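Local coordinates for protein blood group a-and b-cleaving endo-beta-galactosidase (Streptococcus pneumoniae, PDB 2YGL) that cleaves blood-group A and B antigens as a family 98 glycoside hydrolase, represented here by its tandem CBM51 modules, which probably bind carbohydrate, at residues Leu47-Ser50 with Asp51-Lys55; Ser302-Pro305 with Lys306-Tyr310; Asp204-Lys207 with Ser208-Val211; Pro33-Thr36 with Gly37-Glu41. All coordinates share one frame; numbering follows the deposited sequence.

Contact 1: residues Leu47-Ser50 with Asp51-Lys55; sequences LLTS and DDKVK
Thr49 meets Lys53 twice, once through its backbone and once through its methyl. Thr49 N gives its hydrogen to Lys53 O at 2.7 Å in a nearly straight bond (171°), and Thr49 CG2 lies just 3.0 Å from that same oxygen, a tight fit. The methyl gets there because OG1 is anti to the backbone N (chi1 -172°), which leaves CG2 between the N and the carbonyl carbon. CG2 also rests 3.7 Å from Lys53 CB, the two side chains lying alongside each other and pointing the same way. All this closes the turn of a two-stranded antiparallel beta hairpin, strands 45-48 and 54-57: Leu47 and Lys55 form the hydrogen-bonded pair, while Leu48 and Val54 form the non-hydrogen-bonded pair next to the turn. Ser50 sits at the bend. Its carbonyl receives a long, weak bond from Lys53 N, Thr49 O takes another weak one from Asp52 N, and Asp51 and Asp52 both adopt positive phi to bring the chain round. On the face with Val54, Leu48 leans forward over the turn: CD1 lies 3.4 Å from Asp52 O and 4.1 Å from Val54 CG2, and CD2 packs beside the carboxylate, 3.4 Å from Asp52 OD1. That oxygen is hydrogen-bonded to Gln131 NE2, outside the hairpin. On the other face Leu47 turns inward onto Val162 and Ala164 of strand 160-171, and Lys55 makes a cation-pi contact with Tyr86.

Contact 2: residues Ser302-Pro305 with Lys306-Tyr310; sequences SKYP and KGIKY
The methyl CG2 of Ile308 sits over one face of the Tyr304 ring, 3.9 Å from the ring centroid and 21° off the normal: a CH-pi contact. It is displaced toward the rim on the CB side, so Tyr304 CG is its nearest ring atom at 3.7 Å. The two side chains cross at about a right angle. In Ile308 the longer branch CG1 lies between the backbone N and the carbonyl carbon (chi1 64°), and this puts CG2 on the N side, facing the ring; the side chain also packs on Ile271 of strand 262-271. Tyr304 CG takes the place equivalent to CG2, beside its own N and anti to its carbonyl carbon (chi1 -73°), and the side chain also touches Thr312. What brings these residues together is a type I beta turn from Tyr304 to Gly307, in the loop between strands 295-299 and 315-320 of the second module, in which Gly307 N bonds to Tyr304 O at 3.1 Å. Pro305, whose ring restrains phi, and Lys306 occupy the turn's two corners, and the lysine chain runs outward, bent at its tip. Gly307 then takes a positive phi on the way to Ile308, whose backbone is hydrogen-bonded to Asp284 and Ile285. The side chains meet only through a methyl on a ring face, a weak apolar contact; the directional bond is Gly307 N to Tyr304 O.

Contact 3: residues Asp204-Lys207 with Ser208-Val211; sequences DDDK and SKTV
Ser208 grips Asp206 OD1 with two bonds, the hydroxyl OG donating at 2.6 Å and the backbone N at 3.2 Å. Both donors come from the same face of the carboxylate, neither lying in its plane, and OG is placed for this by a first torsion of 67°, which sets it between its own N and carbonyl carbon. Lys207 folds back, bent at chi2, so that NZ hydrogen-bonds to Asp204 O at 2.8 Å. The backbone adds a type I beta turn, with Lys209 N bonded to Asp206 O at 3.2 Å. Upstream is an Asx turn: Asp204 OD1 takes the N-H of Asp206 on its anti lone pair. Lys209 runs out extended past both aspartates, its CD 3.9 Å from Asp204 OD1 and its CE 3.8 Å from Asp206 OD2. Phe217 of helix 217-221 packs against both Asp204 and Lys209. Lys209 NZ stops 4.1 Å from Asp204 OD2, and two waters bridge it to the two oxygens of that carboxylate, while a third donates to Asp206 OD2 but is held only weakly by NZ. Lysine and carboxylates are thus coupled through solvent, and the direct bonds of the turns, Ser208 and Lys207 probably do more to fix the loop's shape.

Contact 4: residues Pro33-Thr36 with Gly37-Glu41; sequences PFTT and GNKGE
The amide nitrogen of Asn38 sits over the Phe34 ring, 3.3 Å above its plane, with ring and amide planes 55° apart. Phe34 CG is anti to the backbone N (chi1 -178°), which lets the ring swing back beneath the amide although its CB starts out away from the next turn. Here the packing is tight. Asn38 ND2 also donates to Phe34 O at 2.7 Å, and Asn38 N reaches the same oxygen at 3.0 Å, from the opposite face of the carbonyl plane. ND2 is hydrogen-bonded to Thr27 O as well, and the ring of His19 meets that of Phe34, so this side of helix 34-39 is held to the loop between strands 16-17 and 29-30. Pro33 holds the N-cap position, its O accepting from Gly37 N at 2.9 Å, and Thr35 OG1 is bonded to Glu160 on strand 160-171. The outer side is looser. Lys39 lies extended alongside Thr35, with CE touching CG2 at 4.0 Å, and Glu41 crosses Thr36 at about a right angle, OE1 resting 3.4 Å from CG2. A water accepts from Thr36 OG1 and donates to Glu41 O. The chain leaves the helix through a Schellman motif, Gly40 at positive phi and Glu41 N bonded back to Thr36 O at 3.0 Å. One face is thus fixed by an aromatic ring and a carbonyl oxygen that accepts two hydrogen bonds, while the Lys39 and Glu41 side relies on methyl contacts and a water, with no direct bond from either charged end across the contact.

From the N terminus the order is contact 4, contact 1, contact 3, contact 2, and none nests in or crosses another. Contact 4 forms the short helix 34-39; a few residues on, contact 1 closes the hairpin of strands 45-48 and 54-57. Their centres are about 21 Å apart, and both meet strand 160-171 of the first module. Contact 3 bends the loop between strands 199-200 and 212-213 in the second module, and contact 2 turns the connection from strand 295-299 to strand 315-320, about 26 Å away centre to centre. The two pairs lie on opposite sides of the chain's centre, contacts 3 and 4 being about 76 Å apart between centres.

Contact 1: residues Leu47-Ser50 with Asp51-Lys55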
ATOM      1  N   LEU A  47     -16.645 -12.922 -25.213  1.00 22.19           N
ATOM      2  CA  LEU A  47     -17.841 -12.102 -25.091  1.00 22.87           C
ATOM      3  C   LEU A  47     -18.013 -11.205 -26.299  1.00 23.64           C
ATOM      4  O   LEU A  47     -17.037 -10.842 -26.967  1.00 23.50           O
ATOM      5  CB  LEU A  47     -17.780 -11.245 -23.822  1.00 22.54           C
ATOM      6  CG  LEU A  47     -18.059 -11.929 -22.482  1.00 22.01           C
ATOM      7  CD1 LEU A  47     -17.802 -10.974 -21.314  1.00 21.34           C
ATOM      8  CD2 LEU A  47     -19.480 -12.457 -22.438  1.00 21.07           C
ATOM      9  N   LEU A  48     -19.265 -10.857 -26.569  1.00 24.64           N
ATOM     10  CA  LEU A  48     -19.597  -9.876 -27.585  1.00 25.70           C
ATOM     11  C   LEU A  48     -19.300  -8.485 -27.035  1.00 26.45           C
ATOM     12  O   LEU A  48     -19.826  -8.093 -25.991  1.00 26.61           O
ATOM     13  CB  LEU A  48     -21.078  -9.999 -27.950  1.00 25.70           C
ATOM     14  CG  LEU A  48     -21.573  -9.556 -29.327  1.00 25.95           C
ATOM     15  CD1 LEU A  48     -20.941 -10.387 -30.436  1.00 26.38           C
ATOM     16  CD2 LEU A  48     -23.086  -9.681 -29.374  1.00 25.58           C
ATOM     17  N   THR A  49     -18.435  -7.749 -27.723  1.00 27.49           N
ATOM     18  CA  THR A  49     -18.128  -6.376 -27.335  1.00 28.54           C
ATOM     19  C   THR A  49     -18.867  -5.389 -28.247  1.00 29.04           C
ATOM     20  O   THR A  49     -19.786  -5.782 -28.972  1.00 29.10           O
ATOM     21  CB  THR A  49     -16.594  -6.111 -27.281  1.00 28.49           C
ATOM     22  OG1 THR A  49     -16.350  -4.815 -26.724  1.00 29.54           O
ATOM     23  CG2 THR A  49     -15.954  -6.196 -28.658  1.00 28.59           C
ATOM     24  N   SER A  50     -18.477  -4.117 -28.200  1.00 29.74           N
ATOM     25  CA  SER A  50     -19.098  -3.088 -29.029  1.00 30.42           C
ATOM     26  C   SER A  50     -18.917  -3.384 -30.518  1.00 30.63           C
ATOM     27  O   SER A  50     -17.918  -3.986 -30.925  1.00 30.88           O
ATOM     28  CB  SER A  50     -18.545  -1.706 -28.682  1.00 30.47           C
ATOM     29  OG  SER A  50     -19.361  -0.696 -29.247  1.00 31.46           O
ATOM     30  N   ASP A  51     -19.900  -2.963 -31.314  1.00 30.88           N
ATOM     31  CA  ASP A  51     -19.990  -3.283 -32.747  1.00 30.95           C
ATOM     32  C   ASP A  51     -20.093  -4.777 -33.048  1.00 30.66           C
ATOM     33  O   ASP A  51     -19.764  -5.220 -34.153  1.00 30.64           O
ATOM     34  CB  ASP A  51     -18.848  -2.642 -33.546  1.00 31.33           C
ATOM     35  CG  ASP A  51     -19.251  -1.330 -34.178  1.00 32.12           C
ATOM     36  OD1 ASP A  51     -19.460  -0.351 -33.432  1.00 33.54           O
ATOM     37  OD2 ASP A  51     -19.379  -1.287 -35.420  1.00 33.28           O
ATOM     38  N   ASP A  52     -20.564  -5.542 -32.062  1.00 30.28           N
ATOM     39  CA  ASP A  52     -20.749  -6.992 -32.190  1.00 29.91           C
ATOM     40  C   ASP A  52     -19.470  -7.765 -32.534  1.00 29.75           C
ATOM     41  O   ASP A  52     -19.523  -8.840 -33.139  1.00 29.68           O
ATOM     42  CB  ASP A  52     -21.879  -7.318 -33.181  1.00 29.72           C
ATOM     43  CG  ASP A  52     -23.258  -7.149 -32.570  1.00 29.46           C
ATOM     44  OD1 ASP A  52     -23.349  -6.956 -31.338  1.00 28.87           O
ATOM     45  OD2 ASP A  52     -24.253  -7.218 -33.320  1.00 28.71           O
ATOM     46  N   LYS A  53     -18.326  -7.211 -32.139  1.00 29.59           N
ATOM     47  CA  LYS A  53     -17.046  -7.896 -32.282  1.00 29.54           C
ATOM     48  C   LYS A  53     -16.877  -8.890 -31.132  1.00 29.10           C
ATOM     49  O   LYS A  53     -17.147  -8.558 -29.979  1.00 29.29           O
ATOM     50  CB  LYS A  53     -15.893  -6.883 -32.305  1.00 29.74           C
ATOM     51  CG  LYS A  53     -14.500  -7.511 -32.298  1.00 30.52           C
ATOM     52  CD  LYS A  53     -13.419  -6.498 -31.933  1.00 32.24           C
ATOM     53  CE  LYS A  53     -12.207  -7.179 -31.298  1.00 32.69           C
ATOM     54  NZ  LYS A  53     -11.530  -8.145 -32.214  1.00 33.35           N
ATOM     55  N   VAL A  54     -16.447 -10.106 -31.452  1.00 28.60           N
ATOM     56  CA  VAL A  54     -16.177 -11.123 -30.435  1.00 28.06           C
ATOM     57  C   VAL A  54     -14.757 -10.943 -29.892  1.00 27.74           C
ATOM     58  O   VAL A  54     -13.794 -10.906 -30.657  1.00 27.72           O
ATOM     59  CB  VAL A  54     -16.372 -12.561 -30.992  1.00 28.15           C
ATOM     60  CG1 VAL A  54     -16.019 -13.613 -29.944  1.00 27.91           C
ATOM     61  CG2 VAL A  54     -17.805 -12.759 -31.476  1.00 28.01           C
ATOM     62  N   LYS A  55     -14.637 -10.817 -28.572  1.00 27.32           N
ATOM     63  CA  LYS A  55     -13.332 -10.694 -27.924  1.00 26.94           C
ATOM     64  C   LYS A  55     -13.042 -11.899 -27.032  1.00 26.44           C
ATOM     65  O   LYS A  55     -13.888 -12.310 -26.233  1.00 26.23           O
ATOM     66  CB  LYS A  55     -13.245  -9.401 -27.107  1.00 27.06           C
ATOM     67  CG  LYS A  55     -11.813  -8.996 -26.741  1.00 27.85           C
ATOM     68  CD  LYS A  55     -11.757  -8.055 -25.542  1.00 29.12           C
ATOM     69  CE  LYS A  55     -12.349  -6.686 -25.848  1.00 30.00           C
ATOM     70  NZ  LYS A  55     -12.459  -5.846 -24.620  1.00 30.98           N
TER

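Contact 2: residues Ser302-Pro305 with Lys306-Tyr310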
ATOM      1  N   SER A 302       3.499  18.053  18.347  1.00 24.93           N
ATOM      2  CA  SER A 302       2.099  17.651  18.279  1.00 25.10           C
ATOM      3  C   SER A 302       1.942  16.368  19.091  1.00 25.10           C
ATOM      4  O   SER A 302       1.057  16.268  19.947  1.00 25.24           O
ATOM      5  CB  SER A 302       1.659  17.418  16.828  1.00 25.26           C
ATOM      6  OG  SER A 302       2.156  18.430  15.966  1.00 26.09           O
ATOM      7  N   LYS A 303       2.819  15.403  18.820  1.00 24.73           N
ATOM      8  CA  LYS A 303       2.858  14.133  19.541  1.00 24.60           C
ATOM      9  C   LYS A 303       3.503  14.299  20.919  1.00 24.24           C
ATOM     10  O   LYS A 303       3.046  13.701  21.894  1.00 24.22           O
ATOM     11  CB  LYS A 303       3.609  13.084  18.714  1.00 24.61           C
ATOM     12  CG  LYS A 303       3.581  11.663  19.265  1.00 25.37           C
ATOM     13  CD  LYS A 303       4.448  10.739  18.410  1.00 26.30           C
ATOM     14  CE  LYS A 303       4.521   9.326  18.973  1.00 27.02           C
ATOM     15  NZ  LYS A 303       3.227   8.598  18.851  1.00 28.14           N
ATOM     16  N   TYR A 304       4.557  15.111  20.989  1.00 23.99           N
ATOM     17  CA  TYR A 304       5.280  15.363  22.238  1.00 23.81           C
ATOM     18  C   TYR A 304       5.345  16.854  22.591  1.00 23.40           C
ATOM     19  O   TYR A 304       6.383  17.493  22.400  1.00 23.27           O
ATOM     20  CB  TYR A 304       6.690  14.760  22.181  1.00 23.97           C
ATOM     21  CG  TYR A 304       6.711  13.252  22.270  1.00 24.94           C
ATOM     22  CD1 TYR A 304       6.517  12.608  23.492  1.00 25.85           C
ATOM     23  CD2 TYR A 304       6.911  12.468  21.135  1.00 25.81           C
ATOM     24  CE1 TYR A 304       6.525  11.225  23.585  1.00 26.35           C
ATOM     25  CE2 TYR A 304       6.925  11.076  21.217  1.00 26.46           C
ATOM     26  CZ  TYR A 304       6.729  10.465  22.449  1.00 26.66           C
ATOM     27  OH  TYR A 304       6.736   9.095  22.554  1.00 27.96           O
ATOM     28  N   PRO A 305       4.239  17.406  23.137  1.00 23.10           N
ATOM     29  CA  PRO A 305       4.116  18.845  23.390  1.00 22.90           C
ATOM     30  C   PRO A 305       5.025  19.393  24.496  1.00 22.79           C
ATOM     31  O   PRO A 305       5.162  20.608  24.625  1.00 22.75           O
ATOM     32  CB  PRO A 305       2.642  19.005  23.778  1.00 22.97           C
ATOM     33  CG  PRO A 305       2.259  17.687  24.342  1.00 22.99           C
ATOM     34  CD  PRO A 305       3.033  16.670  23.565  1.00 23.00           C
ATOM     35  N   LYS A 306       5.633  18.506  25.281  1.00 22.68           N
ATOM     36  CA  LYS A 306       6.559  18.912  26.337  1.00 22.78           C
ATOM     37  C   LYS A 306       7.967  18.368  26.083  1.00 22.61           C
ATOM     38  O   LYS A 306       8.802  18.329  26.992  1.00 22.52           O
ATOM     39  CB  LYS A 306       6.051  18.451  27.709  1.00 22.88           C
ATOM     40  CG  LYS A 306       4.751  19.101  28.161  1.00 23.71           C
ATOM     41  CD  LYS A 306       4.200  18.397  29.396  1.00 24.68           C
ATOM     42  CE  LYS A 306       2.794  18.860  29.733  1.00 25.99           C
ATOM     43  NZ  LYS A 306       2.785  20.174  30.428  1.00 27.19           N
ATOM     44  N   GLY A 307       8.221  17.950  24.845  1.00 22.40           N
ATOM     45  CA  GLY A 307       9.530  17.425  24.452  1.00 22.24           C
ATOM     46  C   GLY A 307       9.724  15.956  24.786  1.00 22.09           C
ATOM     47  O   GLY A 307       8.796  15.284  25.239  1.00 22.01           O
ATOM     48  N   ILE A 308      10.939  15.464  24.551  1.00 21.96           N
ATOM     49  CA  ILE A 308      11.280  14.063  24.802  1.00 21.84           C
ATOM     50  C   ILE A 308      12.471  13.939  25.755  1.00 21.93           C
ATOM     51  O   ILE A 308      13.220  14.899  25.960  1.00 21.65           O
ATOM     52  CB  ILE A 308      11.584  13.280  23.485  1.00 21.87           C
ATOM     53  CG1 ILE A 308      12.830  13.840  22.783  1.00 21.70           C
ATOM     54  CG2 ILE A 308      10.356  13.269  22.556  1.00 22.00           C
ATOM     55  CD1 ILE A 308      13.426  12.928  21.724  1.00 21.85           C
ATOM     56  N   LYS A 309      12.639  12.749  26.327  1.00 21.98           N
ATOM     57  CA  LYS A 309      13.773  12.464  27.202  1.00 22.19           C
ATOM     58  C   LYS A 309      14.576  11.265  26.696  1.00 22.15           C
ATOM     59  O   LYS A 309      14.191  10.615  25.720  1.00 22.01           O
ATOM     60  CB  LYS A 309      13.305  12.235  28.646  1.00 22.18           C
ATOM     61  CG  LYS A 309      12.799  13.499  29.344  1.00 22.64           C
ATOM     62  CD  LYS A 309      12.308  13.201  30.757  1.00 22.99           C
ATOM     63  CE  LYS A 309      11.563  14.395  31.330  1.00 23.62           C
ATOM     64  NZ  LYS A 309      10.974  14.104  32.670  1.00 24.21           N
ATOM     65  N   TYR A 310      15.696  10.990  27.360  1.00 22.22           N
ATOM     66  CA  TYR A 310      16.554   9.850  27.038  1.00 22.38           C
ATOM     67  C   TYR A 310      15.773   8.535  27.001  1.00 22.65           C
ATOM     68  O   TYR A 310      16.012   7.693  26.137  1.00 22.68           O
ATOM     69  CB  TYR A 310      17.707   9.764  28.041  1.00 22.16           C
ATOM     70  CG  TYR A 310      18.632   8.581  27.849  1.00 21.81           C
ATOM     71  CD1 TYR A 310      19.676   8.633  26.927  1.00 21.20           C
ATOM     72  CD2 TYR A 310      18.469   7.414  28.600  1.00 21.25           C
ATOM     73  CE1 TYR A 310      20.531   7.550  26.751  1.00 21.23           C
ATOM     74  CE2 TYR A 310      19.317   6.326  28.430  1.00 21.18           C
ATOM     75  CZ  TYR A 310      20.345   6.401  27.506  1.00 21.08           C
ATOM     76  OH  TYR A 310      21.192   5.331  27.335  1.00 20.64           O
TER

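Contact 3: residues Asp204-Lys207 with Ser208-Val211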
ATOM      1  N   ASP A 204      27.475  21.471  19.569  1.00 18.84           N
ATOM      2  CA  ASP A 204      28.760  21.255  20.241  1.00 19.33           C
ATOM      3  C   ASP A 204      29.683  22.458  20.035  1.00 19.54           C
ATOM      4  O   ASP A 204      29.804  22.971  18.922  1.00 19.44           O
ATOM      5  CB  ASP A 204      29.426  19.971  19.732  1.00 19.35           C
ATOM      6  CG  ASP A 204      30.532  19.476  20.649  1.00 19.73           C
ATOM      7  OD1 ASP A 204      31.627  20.074  20.660  1.00 19.37           O
ATOM      8  OD2 ASP A 204      30.302  18.483  21.367  1.00 21.35           O
ATOM      9  N   ASP A 205      30.331  22.898  21.113  1.00 20.14           N
ATOM     10  CA  ASP A 205      31.185  24.092  21.079  1.00 20.66           C
ATOM     11  C   ASP A 205      32.417  23.938  20.184  1.00 20.63           C
ATOM     12  O   ASP A 205      32.909  24.921  19.629  1.00 20.88           O
ATOM     13  CB  ASP A 205      31.600  24.510  22.498  1.00 21.02           C
ATOM     14  CG  ASP A 205      30.503  25.266  23.235  1.00 22.27           C
ATOM     15  OD1 ASP A 205      29.559  25.760  22.580  1.00 23.98           O
ATOM     16  OD2 ASP A 205      30.587  25.376  24.476  1.00 24.05           O
ATOM     17  N   ASP A 206      32.899  22.706  20.044  1.00 20.61           N
ATOM     18  CA  ASP A 206      34.057  22.401  19.207  1.00 20.67           C
ATOM     19  C   ASP A 206      33.640  22.367  17.736  1.00 20.54           C
ATOM     20  O   ASP A 206      33.042  21.389  17.275  1.00 20.43           O
ATOM     21  CB  ASP A 206      34.668  21.060  19.632  1.00 20.76           C
ATOM     22  CG  ASP A 206      36.037  20.807  19.025  1.00 21.42           C
ATOM     23  OD1 ASP A 206      36.391  21.446  18.013  1.00 21.72           O
ATOM     24  OD2 ASP A 206      36.768  19.953  19.570  1.00 22.72           O
ATOM     25  N   LYS A 207      33.969  23.429  17.002  1.00 20.35           N
ATOM     26  CA  LYS A 207      33.523  23.575  15.614  1.00 20.19           C
ATOM     27  C   LYS A 207      34.404  22.841  14.593  1.00 20.20           C
ATOM     28  O   LYS A 207      34.151  22.905  13.391  1.00 20.11           O
ATOM     29  CB  LYS A 207      33.337  25.058  15.244  1.00 20.20           C
ATOM     30  CG  LYS A 207      32.222  25.771  16.022  1.00 20.07           C
ATOM     31  CD  LYS A 207      30.889  25.007  15.952  1.00 19.94           C
ATOM     32  CE  LYS A 207      29.836  25.621  16.868  1.00 20.40           C
ATOM     33  NZ  LYS A 207      28.643  24.734  17.029  1.00 19.18           N
ATOM     34  N   SER A 208      35.428  22.141  15.079  1.00 19.96           N
ATOM     35  CA  SER A 208      36.194  21.225  14.237  1.00 19.76           C
ATOM     36  C   SER A 208      35.447  19.897  14.103  1.00 19.31           C
ATOM     37  O   SER A 208      35.722  19.113  13.198  1.00 19.48           O
ATOM     38  CB  SER A 208      37.596  20.995  14.805  1.00 19.80           C
ATOM     39  OG  SER A 208      37.541  20.289  16.032  1.00 20.55           O
ATOM     40  N   LYS A 209      34.505  19.654  15.012  1.00 18.74           N
ATOM     41  CA  LYS A 209      33.637  18.477  14.932  1.00 18.14           C
ATOM     42  C   LYS A 209      32.551  18.676  13.878  1.00 17.82           C
ATOM     43  O   LYS A 209      32.177  19.807  13.567  1.00 17.61           O
ATOM     44  CB  LYS A 209      33.027  18.153  16.297  1.00 18.02           C
ATOM     45  CG  LYS A 209      34.060  17.708  17.323  1.00 17.69           C
ATOM     46  CD  LYS A 209      33.428  17.326  18.644  1.00 18.62           C
ATOM     47  CE  LYS A 209      34.495  16.887  19.633  1.00 19.49           C
ATOM     48  NZ  LYS A 209      33.921  16.556  20.965  1.00 21.14           N
ATOM     49  N   THR A 210      32.065  17.573  13.316  1.00 17.31           N
ATOM     50  CA  THR A 210      31.045  17.622  12.270  1.00 17.03           C
ATOM     51  C   THR A 210      29.899  16.647  12.546  1.00 16.53           C
ATOM     52  O   THR A 210      30.078  15.632  13.228  1.00 16.43           O
ATOM     53  CB  THR A 210      31.638  17.317  10.869  1.00 16.95           C
ATOM     54  OG1 THR A 210      32.336  16.067  10.906  1.00 17.85           O
ATOM     55  CG2 THR A 210      32.601  18.412  10.422  1.00 17.22           C
ATOM     56  N   VAL A 211      28.721  16.978  12.021  1.00 16.09           N
ATOM     57  CA  VAL A 211      27.574  16.070  12.001  1.00 15.65           C
ATOM     58  C   VAL A 211      28.041  14.734  11.418  1.00 15.32           C
ATOM     59  O   VAL A 211      28.778  14.704  10.431  1.00 15.26           O
ATOM     60  CB  VAL A 211      26.387  16.685  11.202  1.00 15.70           C
ATOM     61  CG1 VAL A 211      25.300  15.653  10.903  1.00 15.53           C
ATOM     62  CG2 VAL A 211      25.793  17.874  11.969  1.00 15.34           C
TER
HETATM   63  O   HOH W   1      33.628  19.261  22.149  1.00 21.98           O
HETATM   64  O   HOH W   2      31.254  15.974  21.409  1.00 33.07           O
HETATM   65  O   HOH W   3      36.175  18.665  21.887  1.00 34.71           O

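Contact 4: residues Pro33-Thr36 with Gly37-Glu41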
ATOM      1  N   PRO A  33     -14.916 -21.014 -19.959  1.00 17.75           N
ATOM      2  CA  PRO A  33     -16.362 -21.070 -19.730  1.00 17.58           C
ATOM      3  C   PRO A  33     -16.704 -22.311 -18.907  1.00 17.48           C
ATOM      4  O   PRO A  33     -15.943 -23.285 -18.931  1.00 17.42           O
ATOM      5  CB  PRO A  33     -16.938 -21.204 -21.144  1.00 17.66           C
ATOM      6  CG  PRO A  33     -15.873 -20.679 -22.050  1.00 17.67           C
ATOM      7  CD  PRO A  33     -14.583 -21.040 -21.396  1.00 17.63           C
ATOM      8  N   PHE A  34     -17.825 -22.280 -18.188  1.00 17.17           N
ATOM      9  CA  PHE A  34     -18.166 -23.370 -17.268  1.00 17.17           C
ATOM     10  C   PHE A  34     -18.306 -24.733 -17.943  1.00 17.42           C
ATOM     11  O   PHE A  34     -17.629 -25.682 -17.557  1.00 17.58           O
ATOM     12  CB  PHE A  34     -19.429 -23.052 -16.460  1.00 16.89           C
ATOM     13  CG  PHE A  34     -19.799 -24.119 -15.459  1.00 16.53           C
ATOM     14  CD1 PHE A  34     -20.577 -25.214 -15.839  1.00 16.02           C
ATOM     15  CD2 PHE A  34     -19.370 -24.030 -14.138  1.00 16.04           C
ATOM     16  CE1 PHE A  34     -20.926 -26.200 -14.915  1.00 16.08           C
ATOM     17  CE2 PHE A  34     -19.711 -25.013 -13.206  1.00 15.86           C
ATOM     18  CZ  PHE A  34     -20.489 -26.099 -13.594  1.00 15.72           C
ATOM     19  N   THR A  35     -19.191 -24.826 -18.935  1.00 17.68           N
ATOM     20  CA  THR A  35     -19.529 -26.114 -19.545  1.00 18.15           C
ATOM     21  C   THR A  35     -18.404 -26.694 -20.410  1.00 18.45           C
ATOM     22  O   THR A  35     -18.054 -27.865 -20.251  1.00 18.57           O
ATOM     23  CB  THR A  35     -20.872 -26.054 -20.311  1.00 17.95           C
ATOM     24  OG1 THR A  35     -21.921 -25.764 -19.383  1.00 18.07           O
ATOM     25  CG2 THR A  35     -21.185 -27.385 -20.996  1.00 18.18           C
ATOM     26  N   THR A  36     -17.837 -25.879 -21.301  1.00 18.78           N
ATOM     27  CA  THR A  36     -16.713 -26.318 -22.139  1.00 19.21           C
ATOM     28  C   THR A  36     -15.478 -26.631 -21.299  1.00 19.66           C
ATOM     29  O   THR A  36     -14.768 -27.601 -21.569  1.00 19.90           O
ATOM     30  CB  THR A  36     -16.321 -25.269 -23.210  1.00 19.20           C
ATOM     31  OG1 THR A  36     -15.933 -24.048 -22.570  1.00 18.76           O
ATOM     32  CG2 THR A  36     -17.471 -25.002 -24.174  1.00 19.22           C
ATOM     33  N   GLY A  37     -15.228 -25.800 -20.287  1.00 20.05           N
ATOM     34  CA  GLY A  37     -14.101 -25.992 -19.375  1.00 20.57           C
ATOM     35  C   GLY A  37     -14.202 -27.286 -18.591  1.00 21.08           C
ATOM     36  O   GLY A  37     -13.204 -27.985 -18.415  1.00 20.85           O
ATOM     37  N   ASN A  38     -15.408 -27.601 -18.114  1.00 21.56           N
ATOM     38  CA  ASN A  38     -15.657 -28.862 -17.406  1.00 22.16           C
ATOM     39  C   ASN A  38     -15.488 -30.100 -18.292  1.00 22.74           C
ATOM     40  O   ASN A  38     -15.144 -31.173 -17.799  1.00 23.01           O
ATOM     41  CB  ASN A  38     -17.038 -28.857 -16.739  1.00 21.84           C
ATOM     42  CG  ASN A  38     -17.007 -28.265 -15.339  1.00 21.38           C
ATOM     43  OD1 ASN A  38     -16.510 -28.889 -14.400  1.00 19.80           O
ATOM     44  ND2 ASN A  38     -17.545 -27.058 -15.194  1.00 20.56           N
ATOM     45  N   LYS A  39     -15.728 -29.938 -19.592  1.00 23.48           N
ATOM     46  CA  LYS A  39     -15.535 -31.009 -20.576  1.00 24.16           C
ATOM     47  C   LYS A  39     -14.059 -31.222 -20.915  1.00 24.36           C
ATOM     48  O   LYS A  39     -13.698 -32.233 -21.513  1.00 24.83           O
ATOM     49  CB  LYS A  39     -16.319 -30.720 -21.862  1.00 24.23           C
ATOM     50  CG  LYS A  39     -17.822 -30.844 -21.728  1.00 25.06           C
ATOM     51  CD  LYS A  39     -18.520 -30.480 -23.028  1.00 26.66           C
ATOM     52  CE  LYS A  39     -20.019 -30.724 -22.930  1.00 27.67           C
ATOM     53  NZ  LYS A  39     -20.733 -30.317 -24.180  1.00 29.16           N
ATOM     54  N   GLY A  40     -13.215 -30.264 -20.538  1.00 24.54           N
ATOM     55  CA  GLY A  40     -11.783 -30.343 -20.813  1.00 24.54           C
ATOM     56  C   GLY A  40     -11.369 -29.610 -22.078  1.00 24.57           C
ATOM     57  O   GLY A  40     -10.192 -29.621 -22.451  1.00 24.58           O
ATOM     58  N   GLU A  41     -12.334 -28.967 -22.734  1.00 24.33           N
ATOM     59  CA  GLU A  41     -12.072 -28.233 -23.972  1.00 24.16           C
ATOM     60  C   GLU A  41     -11.201 -27.010 -23.707  1.00 23.67           C
ATOM     61  O   GLU A  41     -11.318 -26.372 -22.660  1.00 23.65           O
ATOM     62  CB  GLU A  41     -13.381 -27.824 -24.653  1.00 24.34           C
ATOM     63  CG  GLU A  41     -14.312 -28.991 -24.949  1.00 25.70           C
ATOM     64  CD  GLU A  41     -15.546 -28.599 -25.744  1.00 27.31           C
ATOM     65  OE1 GLU A  41     -15.776 -27.391 -25.969  1.00 28.26           O
ATOM     66  OE2 GLU A  41     -16.289 -29.516 -26.152  1.00 28.89           O
TER
HETATM   67  O   HOH W   4     -13.196 -24.441 -22.260  1.00 20.47           O